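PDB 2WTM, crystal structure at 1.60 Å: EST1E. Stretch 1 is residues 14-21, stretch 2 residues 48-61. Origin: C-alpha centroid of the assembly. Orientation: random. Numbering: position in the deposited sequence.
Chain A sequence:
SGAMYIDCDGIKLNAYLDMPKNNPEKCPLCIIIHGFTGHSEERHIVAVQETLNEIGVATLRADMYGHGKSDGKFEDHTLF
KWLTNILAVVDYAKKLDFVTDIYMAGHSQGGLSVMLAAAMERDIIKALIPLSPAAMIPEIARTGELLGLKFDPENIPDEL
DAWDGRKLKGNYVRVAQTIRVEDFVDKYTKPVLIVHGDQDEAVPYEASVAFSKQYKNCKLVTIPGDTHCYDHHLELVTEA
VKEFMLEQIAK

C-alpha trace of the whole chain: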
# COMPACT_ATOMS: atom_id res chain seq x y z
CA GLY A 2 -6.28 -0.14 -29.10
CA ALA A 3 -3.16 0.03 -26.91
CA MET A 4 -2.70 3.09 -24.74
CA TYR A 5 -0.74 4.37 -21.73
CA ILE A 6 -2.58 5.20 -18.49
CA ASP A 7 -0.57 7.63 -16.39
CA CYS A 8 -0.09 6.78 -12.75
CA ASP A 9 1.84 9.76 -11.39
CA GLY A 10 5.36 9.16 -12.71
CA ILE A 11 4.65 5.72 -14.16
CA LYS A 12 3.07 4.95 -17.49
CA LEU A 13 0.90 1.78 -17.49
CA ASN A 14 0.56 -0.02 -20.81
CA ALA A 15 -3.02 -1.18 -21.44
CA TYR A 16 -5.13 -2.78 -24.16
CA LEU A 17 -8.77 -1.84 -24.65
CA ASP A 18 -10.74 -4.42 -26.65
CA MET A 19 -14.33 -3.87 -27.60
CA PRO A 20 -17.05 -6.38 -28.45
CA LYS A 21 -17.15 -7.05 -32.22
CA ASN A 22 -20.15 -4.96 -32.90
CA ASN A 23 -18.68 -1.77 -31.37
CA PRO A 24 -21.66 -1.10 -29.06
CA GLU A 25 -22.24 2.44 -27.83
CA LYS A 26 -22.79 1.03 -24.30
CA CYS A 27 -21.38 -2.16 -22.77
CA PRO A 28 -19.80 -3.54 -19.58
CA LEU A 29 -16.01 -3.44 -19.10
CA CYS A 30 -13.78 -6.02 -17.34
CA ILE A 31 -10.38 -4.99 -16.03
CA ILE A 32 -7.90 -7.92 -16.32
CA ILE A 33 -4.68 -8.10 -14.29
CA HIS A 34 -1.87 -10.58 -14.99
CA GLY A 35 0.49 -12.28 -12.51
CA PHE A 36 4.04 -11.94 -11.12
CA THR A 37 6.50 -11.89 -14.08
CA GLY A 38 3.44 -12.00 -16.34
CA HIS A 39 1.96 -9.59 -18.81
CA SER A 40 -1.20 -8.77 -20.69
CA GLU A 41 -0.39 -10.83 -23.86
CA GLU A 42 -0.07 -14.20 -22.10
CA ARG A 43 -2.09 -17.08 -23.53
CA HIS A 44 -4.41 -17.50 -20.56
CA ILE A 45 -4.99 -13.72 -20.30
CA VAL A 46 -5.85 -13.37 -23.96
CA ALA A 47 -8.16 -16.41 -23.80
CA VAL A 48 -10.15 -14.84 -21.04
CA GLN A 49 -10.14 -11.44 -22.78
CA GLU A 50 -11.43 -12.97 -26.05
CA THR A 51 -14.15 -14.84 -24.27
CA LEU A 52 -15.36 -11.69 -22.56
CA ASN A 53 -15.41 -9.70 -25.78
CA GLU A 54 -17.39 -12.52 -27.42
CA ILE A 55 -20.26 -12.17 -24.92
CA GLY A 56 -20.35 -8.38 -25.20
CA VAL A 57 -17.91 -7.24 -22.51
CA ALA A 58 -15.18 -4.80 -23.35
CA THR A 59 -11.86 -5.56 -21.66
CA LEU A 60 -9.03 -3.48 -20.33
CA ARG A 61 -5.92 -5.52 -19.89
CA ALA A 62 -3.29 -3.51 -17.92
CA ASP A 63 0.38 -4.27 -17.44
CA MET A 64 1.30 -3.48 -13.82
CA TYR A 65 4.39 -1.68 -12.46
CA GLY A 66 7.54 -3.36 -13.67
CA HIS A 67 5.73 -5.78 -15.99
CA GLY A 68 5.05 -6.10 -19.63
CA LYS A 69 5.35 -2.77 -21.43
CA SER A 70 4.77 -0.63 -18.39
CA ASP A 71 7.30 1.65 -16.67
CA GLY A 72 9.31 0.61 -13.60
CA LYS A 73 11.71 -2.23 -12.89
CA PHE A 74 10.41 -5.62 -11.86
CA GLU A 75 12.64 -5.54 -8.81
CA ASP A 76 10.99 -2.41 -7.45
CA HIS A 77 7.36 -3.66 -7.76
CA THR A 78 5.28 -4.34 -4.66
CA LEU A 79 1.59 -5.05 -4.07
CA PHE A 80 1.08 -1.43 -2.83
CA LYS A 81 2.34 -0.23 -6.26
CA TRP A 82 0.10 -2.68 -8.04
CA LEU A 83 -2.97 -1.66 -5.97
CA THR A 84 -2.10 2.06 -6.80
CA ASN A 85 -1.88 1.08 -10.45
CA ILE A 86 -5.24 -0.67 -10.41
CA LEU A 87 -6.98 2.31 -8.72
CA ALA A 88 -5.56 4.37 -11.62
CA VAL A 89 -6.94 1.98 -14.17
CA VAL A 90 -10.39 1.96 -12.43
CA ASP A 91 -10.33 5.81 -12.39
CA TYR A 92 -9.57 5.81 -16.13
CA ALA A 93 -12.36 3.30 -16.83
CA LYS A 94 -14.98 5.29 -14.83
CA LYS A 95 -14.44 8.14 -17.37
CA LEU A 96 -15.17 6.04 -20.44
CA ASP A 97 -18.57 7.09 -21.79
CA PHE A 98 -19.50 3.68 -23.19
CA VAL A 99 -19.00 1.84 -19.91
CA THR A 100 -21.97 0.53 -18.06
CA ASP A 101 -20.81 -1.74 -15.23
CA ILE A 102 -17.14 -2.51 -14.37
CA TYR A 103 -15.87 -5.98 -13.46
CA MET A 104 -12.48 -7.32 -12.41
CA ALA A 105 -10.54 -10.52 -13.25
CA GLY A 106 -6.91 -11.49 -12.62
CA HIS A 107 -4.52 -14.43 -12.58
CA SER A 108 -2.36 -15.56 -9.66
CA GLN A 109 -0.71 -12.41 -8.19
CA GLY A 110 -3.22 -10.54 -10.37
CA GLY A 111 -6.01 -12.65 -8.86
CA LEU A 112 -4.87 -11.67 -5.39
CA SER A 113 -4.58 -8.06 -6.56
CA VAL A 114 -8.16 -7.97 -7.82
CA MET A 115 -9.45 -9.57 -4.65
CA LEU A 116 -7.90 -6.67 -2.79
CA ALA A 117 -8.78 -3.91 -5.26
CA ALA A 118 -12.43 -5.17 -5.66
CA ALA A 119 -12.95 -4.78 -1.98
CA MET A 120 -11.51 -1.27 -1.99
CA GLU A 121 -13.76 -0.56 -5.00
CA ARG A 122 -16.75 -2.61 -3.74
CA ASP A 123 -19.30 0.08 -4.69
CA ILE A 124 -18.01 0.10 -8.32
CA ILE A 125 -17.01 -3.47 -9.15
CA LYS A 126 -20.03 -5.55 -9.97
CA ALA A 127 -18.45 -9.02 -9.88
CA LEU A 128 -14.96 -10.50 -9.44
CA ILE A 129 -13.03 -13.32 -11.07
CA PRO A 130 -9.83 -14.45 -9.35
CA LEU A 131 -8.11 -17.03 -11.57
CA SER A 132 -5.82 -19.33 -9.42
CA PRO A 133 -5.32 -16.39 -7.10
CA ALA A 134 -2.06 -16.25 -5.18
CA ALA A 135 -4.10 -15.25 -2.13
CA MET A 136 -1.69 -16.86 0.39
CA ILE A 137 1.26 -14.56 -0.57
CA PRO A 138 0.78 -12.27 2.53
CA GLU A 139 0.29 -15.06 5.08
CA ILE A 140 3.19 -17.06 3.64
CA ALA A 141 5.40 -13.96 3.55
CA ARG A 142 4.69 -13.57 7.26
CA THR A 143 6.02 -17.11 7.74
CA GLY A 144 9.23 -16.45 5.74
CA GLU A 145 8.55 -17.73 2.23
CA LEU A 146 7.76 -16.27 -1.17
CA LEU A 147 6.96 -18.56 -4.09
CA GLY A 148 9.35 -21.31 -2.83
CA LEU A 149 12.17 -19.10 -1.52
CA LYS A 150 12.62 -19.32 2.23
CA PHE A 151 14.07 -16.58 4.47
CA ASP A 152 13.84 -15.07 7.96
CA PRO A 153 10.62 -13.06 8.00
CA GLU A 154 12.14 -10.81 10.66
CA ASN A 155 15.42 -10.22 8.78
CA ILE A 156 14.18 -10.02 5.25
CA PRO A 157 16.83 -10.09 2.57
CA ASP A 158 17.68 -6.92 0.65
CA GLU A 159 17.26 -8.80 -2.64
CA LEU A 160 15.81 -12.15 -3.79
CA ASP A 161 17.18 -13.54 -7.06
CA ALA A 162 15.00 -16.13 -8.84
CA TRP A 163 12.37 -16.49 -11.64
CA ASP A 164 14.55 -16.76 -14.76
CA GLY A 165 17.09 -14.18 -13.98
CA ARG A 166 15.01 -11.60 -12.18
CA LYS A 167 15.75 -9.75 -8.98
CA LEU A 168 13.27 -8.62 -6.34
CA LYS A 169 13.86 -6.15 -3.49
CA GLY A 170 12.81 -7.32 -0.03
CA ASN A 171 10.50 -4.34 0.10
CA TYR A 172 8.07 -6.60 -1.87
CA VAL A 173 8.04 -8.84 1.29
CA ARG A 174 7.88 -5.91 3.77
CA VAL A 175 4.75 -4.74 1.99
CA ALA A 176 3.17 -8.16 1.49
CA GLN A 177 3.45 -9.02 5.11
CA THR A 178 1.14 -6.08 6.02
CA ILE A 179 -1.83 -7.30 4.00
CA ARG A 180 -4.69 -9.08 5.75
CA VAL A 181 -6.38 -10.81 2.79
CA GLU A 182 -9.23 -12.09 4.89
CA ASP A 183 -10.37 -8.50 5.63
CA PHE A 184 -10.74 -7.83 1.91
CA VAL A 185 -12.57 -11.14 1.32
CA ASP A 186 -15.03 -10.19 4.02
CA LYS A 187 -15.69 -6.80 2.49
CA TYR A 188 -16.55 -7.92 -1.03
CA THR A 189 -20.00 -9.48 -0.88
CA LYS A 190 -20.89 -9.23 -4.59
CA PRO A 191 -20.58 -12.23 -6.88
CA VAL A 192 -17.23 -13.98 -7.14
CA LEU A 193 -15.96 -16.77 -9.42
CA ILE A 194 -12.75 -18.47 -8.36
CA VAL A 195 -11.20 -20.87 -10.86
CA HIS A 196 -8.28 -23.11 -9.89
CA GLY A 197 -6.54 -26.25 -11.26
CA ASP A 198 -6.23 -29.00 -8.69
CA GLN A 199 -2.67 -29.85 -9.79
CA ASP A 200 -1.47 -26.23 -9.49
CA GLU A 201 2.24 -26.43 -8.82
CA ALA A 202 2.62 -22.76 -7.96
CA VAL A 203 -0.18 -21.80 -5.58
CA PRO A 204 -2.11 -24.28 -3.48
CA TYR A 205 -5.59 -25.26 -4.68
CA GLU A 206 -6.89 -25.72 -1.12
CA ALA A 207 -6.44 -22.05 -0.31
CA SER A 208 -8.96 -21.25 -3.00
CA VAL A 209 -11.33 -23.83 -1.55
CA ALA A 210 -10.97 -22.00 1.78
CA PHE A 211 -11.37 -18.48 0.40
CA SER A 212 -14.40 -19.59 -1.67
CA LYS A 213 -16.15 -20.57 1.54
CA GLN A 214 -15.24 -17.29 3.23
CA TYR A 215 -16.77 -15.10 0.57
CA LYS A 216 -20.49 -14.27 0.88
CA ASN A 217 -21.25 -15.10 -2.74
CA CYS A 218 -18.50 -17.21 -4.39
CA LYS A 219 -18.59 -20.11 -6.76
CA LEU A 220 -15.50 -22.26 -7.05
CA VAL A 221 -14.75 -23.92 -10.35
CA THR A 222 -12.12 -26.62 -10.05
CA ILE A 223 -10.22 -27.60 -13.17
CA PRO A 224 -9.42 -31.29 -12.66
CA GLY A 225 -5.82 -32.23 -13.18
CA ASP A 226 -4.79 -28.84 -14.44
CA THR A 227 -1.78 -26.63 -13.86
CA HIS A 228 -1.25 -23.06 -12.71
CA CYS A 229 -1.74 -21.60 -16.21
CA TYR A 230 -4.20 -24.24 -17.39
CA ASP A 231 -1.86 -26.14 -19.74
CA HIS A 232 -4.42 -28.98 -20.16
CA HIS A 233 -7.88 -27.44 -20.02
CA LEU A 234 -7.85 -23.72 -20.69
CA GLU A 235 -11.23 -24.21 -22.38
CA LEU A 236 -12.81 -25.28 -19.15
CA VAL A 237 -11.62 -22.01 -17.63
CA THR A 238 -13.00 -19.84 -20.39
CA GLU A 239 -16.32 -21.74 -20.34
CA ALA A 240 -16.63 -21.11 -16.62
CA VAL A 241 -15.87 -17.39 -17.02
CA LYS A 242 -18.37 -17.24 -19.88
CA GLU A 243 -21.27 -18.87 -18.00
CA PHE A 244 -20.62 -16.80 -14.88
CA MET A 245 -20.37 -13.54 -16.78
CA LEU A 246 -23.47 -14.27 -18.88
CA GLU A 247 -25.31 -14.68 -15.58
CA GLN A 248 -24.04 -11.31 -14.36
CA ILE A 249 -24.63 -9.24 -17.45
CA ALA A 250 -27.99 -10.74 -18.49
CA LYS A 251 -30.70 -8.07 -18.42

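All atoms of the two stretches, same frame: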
# COMPACT_ATOMS: atom_id res chain seq x y z
N ASN A 14 1.02 0.49 -19.51
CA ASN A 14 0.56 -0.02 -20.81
C ASN A 14 -0.80 -0.72 -20.64
O ASN A 14 -0.93 -1.59 -19.80
CB ASN A 14 1.53 -1.01 -21.34
CG ASN A 14 1.14 -1.53 -22.74
OD1 ASN A 14 0.95 -0.73 -23.70
ND2 ASN A 14 1.01 -2.86 -22.87
N ALA A 15 -1.72 -0.49 -21.52
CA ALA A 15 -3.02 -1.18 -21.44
C ALA A 15 -3.63 -1.40 -22.80
O ALA A 15 -3.37 -0.62 -23.73
CB ALA A 15 -3.91 -0.38 -20.61
N TYR A 16 -4.49 -2.41 -22.89
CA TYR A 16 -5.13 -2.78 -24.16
C TYR A 16 -6.62 -2.69 -23.91
O TYR A 16 -7.13 -3.39 -23.02
CB TYR A 16 -4.79 -4.23 -24.59
CG TYR A 16 -3.28 -4.46 -24.72
CD1 TYR A 16 -2.61 -4.13 -25.90
CD2 TYR A 16 -2.56 -5.01 -23.70
CE1 TYR A 16 -1.25 -4.34 -26.02
CE2 TYR A 16 -1.20 -5.21 -23.79
CZ TYR A 16 -0.55 -4.87 -24.96
OH TYR A 16 0.80 -5.11 -25.09
N LEU A 17 -7.33 -1.88 -24.70
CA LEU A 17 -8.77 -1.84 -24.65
C LEU A 17 -9.30 -2.62 -25.85
O LEU A 17 -8.94 -2.29 -27.01
CB LEU A 17 -9.24 -0.38 -24.72
CG LEU A 17 -10.75 -0.16 -24.76
CD1 LEU A 17 -11.52 -0.74 -23.57
CD2 LEU A 17 -10.99 1.38 -24.88
N ASP A 18 -10.11 -3.64 -25.58
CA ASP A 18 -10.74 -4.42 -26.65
C ASP A 18 -12.21 -4.37 -26.49
O ASP A 18 -12.76 -4.61 -25.41
CB ASP A 18 -10.29 -5.85 -26.64
CG ASP A 18 -8.87 -6.01 -27.08
OD1 ASP A 18 -8.59 -6.14 -28.32
OD2 ASP A 18 -7.99 -5.99 -26.19
N MET A 19 -12.89 -4.04 -27.60
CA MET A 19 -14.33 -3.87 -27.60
C MET A 19 -15.03 -5.10 -28.16
O MET A 19 -14.43 -5.86 -28.90
CB MET A 19 -14.72 -2.67 -28.46
CG MET A 19 -14.16 -1.33 -27.95
SD MET A 19 -14.73 -0.78 -26.34
CE MET A 19 -16.44 -0.65 -26.45
N PRO A 20 -16.30 -5.30 -27.78
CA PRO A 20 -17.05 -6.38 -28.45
C PRO A 20 -17.15 -6.04 -29.92
O PRO A 20 -17.09 -4.87 -30.27
CB PRO A 20 -18.40 -6.36 -27.76
CG PRO A 20 -18.18 -5.71 -26.50
CD PRO A 20 -17.08 -4.69 -26.73
N LYS A 21 -17.23 -7.09 -30.74
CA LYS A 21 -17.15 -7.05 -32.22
C LYS A 21 -17.95 -5.93 -32.81
O LYS A 21 -17.51 -5.23 -33.75
CB LYS A 21 -17.70 -8.37 -32.78
N VAL A 48 -9.10 -15.46 -21.81
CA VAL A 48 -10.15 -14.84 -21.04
C VAL A 48 -10.69 -13.55 -21.66
O VAL A 48 -11.90 -13.31 -21.78
CB VAL A 48 -9.65 -14.66 -19.59
CG1 VAL A 48 -10.66 -13.82 -18.83
CG2 VAL A 48 -9.43 -16.04 -18.89
N GLN A 49 -9.78 -12.67 -22.10
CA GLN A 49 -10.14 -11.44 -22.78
C GLN A 49 -11.07 -11.68 -23.98
O GLN A 49 -12.12 -11.04 -24.11
CB GLN A 49 -8.86 -10.74 -23.21
CG GLN A 49 -9.10 -9.59 -24.11
CD GLN A 49 -8.46 -9.80 -25.48
OE1 GLN A 49 -7.31 -10.19 -25.60
NE2 GLN A 49 -9.22 -9.44 -26.54
N GLU A 50 -10.68 -12.67 -24.80
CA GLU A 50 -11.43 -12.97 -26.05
C GLU A 50 -12.80 -13.49 -25.74
O GLU A 50 -13.78 -13.08 -26.35
CB GLU A 50 -10.63 -13.95 -26.91
CG GLU A 50 -9.46 -13.23 -27.56
CD GLU A 50 -8.64 -14.05 -28.52
OE1 GLU A 50 -8.72 -15.28 -28.49
OE2 GLU A 50 -7.82 -13.42 -29.22
N THR A 51 -12.88 -14.38 -24.77
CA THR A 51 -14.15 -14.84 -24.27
C THR A 51 -15.08 -13.74 -23.82
O THR A 51 -16.26 -13.70 -24.13
CB THR A 51 -13.93 -15.85 -23.12
OG1 THR A 51 -13.21 -16.99 -23.60
CG2 THR A 51 -15.23 -16.26 -22.53
N LEU A 52 -14.56 -12.80 -23.02
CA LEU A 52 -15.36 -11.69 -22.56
C LEU A 52 -15.87 -10.85 -23.72
O LEU A 52 -17.03 -10.49 -23.74
CB LEU A 52 -14.61 -10.88 -21.48
CG LEU A 52 -14.36 -11.69 -20.21
CD1 LEU A 52 -13.33 -11.00 -19.40
CD2 LEU A 52 -15.64 -11.78 -19.46
N ASN A 53 -15.00 -10.49 -24.65
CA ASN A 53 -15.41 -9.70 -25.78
C ASN A 53 -16.52 -10.42 -26.59
O ASN A 53 -17.42 -9.80 -27.06
CB ASN A 53 -14.23 -9.43 -26.75
CG ASN A 53 -13.03 -8.69 -26.13
OD1 ASN A 53 -11.94 -8.83 -26.65
ND2 ASN A 53 -13.23 -7.88 -25.09
N GLU A 54 -16.40 -11.72 -26.68
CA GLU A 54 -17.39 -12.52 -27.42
C GLU A 54 -18.79 -12.46 -26.84
O GLU A 54 -19.79 -12.51 -27.59
CB GLU A 54 -16.82 -13.89 -27.47
CG GLU A 54 -17.56 -14.82 -28.24
CD GLU A 54 -16.74 -16.01 -28.40
OE1 GLU A 54 -17.00 -16.97 -27.62
OE2 GLU A 54 -15.81 -15.93 -29.25
N ILE A 55 -18.95 -12.33 -25.52
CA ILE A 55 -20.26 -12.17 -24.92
C ILE A 55 -20.72 -10.72 -24.74
O ILE A 55 -21.73 -10.43 -24.15
CB ILE A 55 -20.38 -12.94 -23.58
CG1 ILE A 55 -19.42 -12.36 -22.51
CG2 ILE A 55 -20.10 -14.40 -23.80
CD1 ILE A 55 -19.63 -12.94 -21.14
N GLY A 56 -19.95 -9.76 -25.26
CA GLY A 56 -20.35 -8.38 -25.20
C GLY A 56 -19.76 -7.50 -24.12
O GLY A 56 -20.30 -6.47 -23.79
N VAL A 57 -18.64 -7.96 -23.60
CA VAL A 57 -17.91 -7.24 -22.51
C VAL A 57 -16.61 -6.73 -23.07
O VAL A 57 -15.75 -7.49 -23.51
CB VAL A 57 -17.76 -8.21 -21.25
CG1 VAL A 57 -16.93 -7.55 -20.11
CG2 VAL A 57 -19.10 -8.60 -20.70
N ALA A 58 -16.47 -5.42 -23.00
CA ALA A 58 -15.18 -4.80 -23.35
C ALA A 58 -14.18 -5.21 -22.25
O ALA A 58 -14.55 -5.55 -21.14
CB ALA A 58 -15.32 -3.36 -23.38
N THR A 59 -12.90 -5.16 -22.61
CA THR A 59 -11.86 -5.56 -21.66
C THR A 59 -10.77 -4.53 -21.65
O THR A 59 -10.43 -3.92 -22.68
CB THR A 59 -11.29 -6.93 -22.01
OG1 THR A 59 -10.83 -6.96 -23.40
CG2 THR A 59 -12.36 -8.03 -21.73
N LEU A 60 -10.16 -4.37 -20.46
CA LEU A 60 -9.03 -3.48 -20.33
C LEU A 60 -8.00 -4.30 -19.61
O LEU A 60 -8.07 -4.51 -18.38
CB LEU A 60 -9.38 -2.17 -19.60
CG LEU A 60 -8.36 -1.03 -19.42
CD1 LEU A 60 -7.89 -0.56 -20.81
CD2 LEU A 60 -9.00 0.06 -18.66
N ARG A 61 -7.05 -4.82 -20.39
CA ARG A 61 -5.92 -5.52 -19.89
C ARG A 61 -4.84 -4.51 -19.54
O ARG A 61 -4.46 -3.70 -20.39
CB ARG A 61 -5.37 -6.55 -20.89
CG ARG A 61 -6.28 -7.73 -21.24
CD ARG A 61 -5.75 -8.51 -22.41
NE ARG A 61 -5.89 -7.73 -23.65
CZ ARG A 61 -5.12 -7.90 -24.70
NH1 ARG A 61 -4.13 -8.73 -24.64
NH2 ARG A 61 -5.36 -7.25 -25.85
O HOH W 1 -8.30 -6.03 -23.67
O HOH W 2 -17.70 -9.75 -29.70

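Contact between residues 14-21 and 48-61 of EST1E. Strand 14-18 lies beside strand 58-61, running antiparallel to it, with 171° between their directions and 4.6 Å between their axes at closest approach; 625 Å² of surface is buried, both sides summed. Two backbone rungs zip the strands together. Tyr-16 N donates to Arg-61 O (2.8 Å) and Arg-61 N to Tyr-16 O (3.0 Å); Asp-18 N donates to Thr-59 O (2.9 Å) and Thr-59 N to Asp-18 O (2.9 Å). Between these rungs Leu-17 and Leu-60 form a non-hydrogen-bonded pair, their CA atoms 4.6 Å apart, and the carbonyls are also approached by CA-H groups, as where Leu-60 CA lies 3.3 Å from Tyr-16 O.

The face carrying Leu-17 and Leu-60 is apolar. The end of Leu-60 leans across to the neighbouring strand and fills the space between two of its side chains: CD1 lies 4.0 Å from Ala-15 CB and 4.1 Å from Leu-17 CB. The methyl of Ala-15 forms one wall of the pocket around Leu-60 CD1.

The face carrying Tyr-16, Asp-18, Thr-59 and Arg-61 is polar. Here the long Arg-61 side chain bends over strand 14-18, laying one face of its guanidinium against Tyr-16, with NH2 3.3 Å from Tyr-16 CB, while its edge meets Asp-18: NH2 donates to Asp-18 OD2 at 2.9 Å, in a salt bridge. Beside the Arg-61 side chain, a hollow walled by Tyr-16 O, Asp-18, Thr-59 and Arg-61 holds water 1, which accepts from Arg-61 NE (2.9 Å) and lies 3.0 Å from Tyr-16 O, 2.7 Å from Thr-59 OG1 and 2.5 Å from Asp-18 OD2, all within hydrogen-bonding reach.

Beyond the paired strands, the helix supplies the next surface. The CA-to-CB bond of Asn-53 points sideways, but its amide comes nearer to strand 14-18: ND2 donates to Val-57 O (3.0 Å) and to Thr-59 OG1 (3.1 Å), while OD1 accepts from Gln-49 NE2 (2.8 Å). Thus fixed, the amide packs against Asp-18, with Asn-53 OD1 3.4 Å from Asp-18 CB.

Pro-20 is the bump that fits the turn after the helix. Its ring lodges among Asn-53, Gly-56 and Ala-58: CB is 3.6 Å from Asn-53 O, CG 3.4 Å from Gly-56 C, and CD 4.0 Å from Ala-58 CB. At Gly-56 the backbone angles (99°/20°) by themselves call for glycine, since a CB would jam against the preceding carbonyl oxygen. Met-19 SD also touches Ala-58 CB, at 4.0 Å. Past the proline, water 2 bridges the stretches, accepting from Lys-21 N (2.9 Å) and donating to Asn-53 O (2.7 Å).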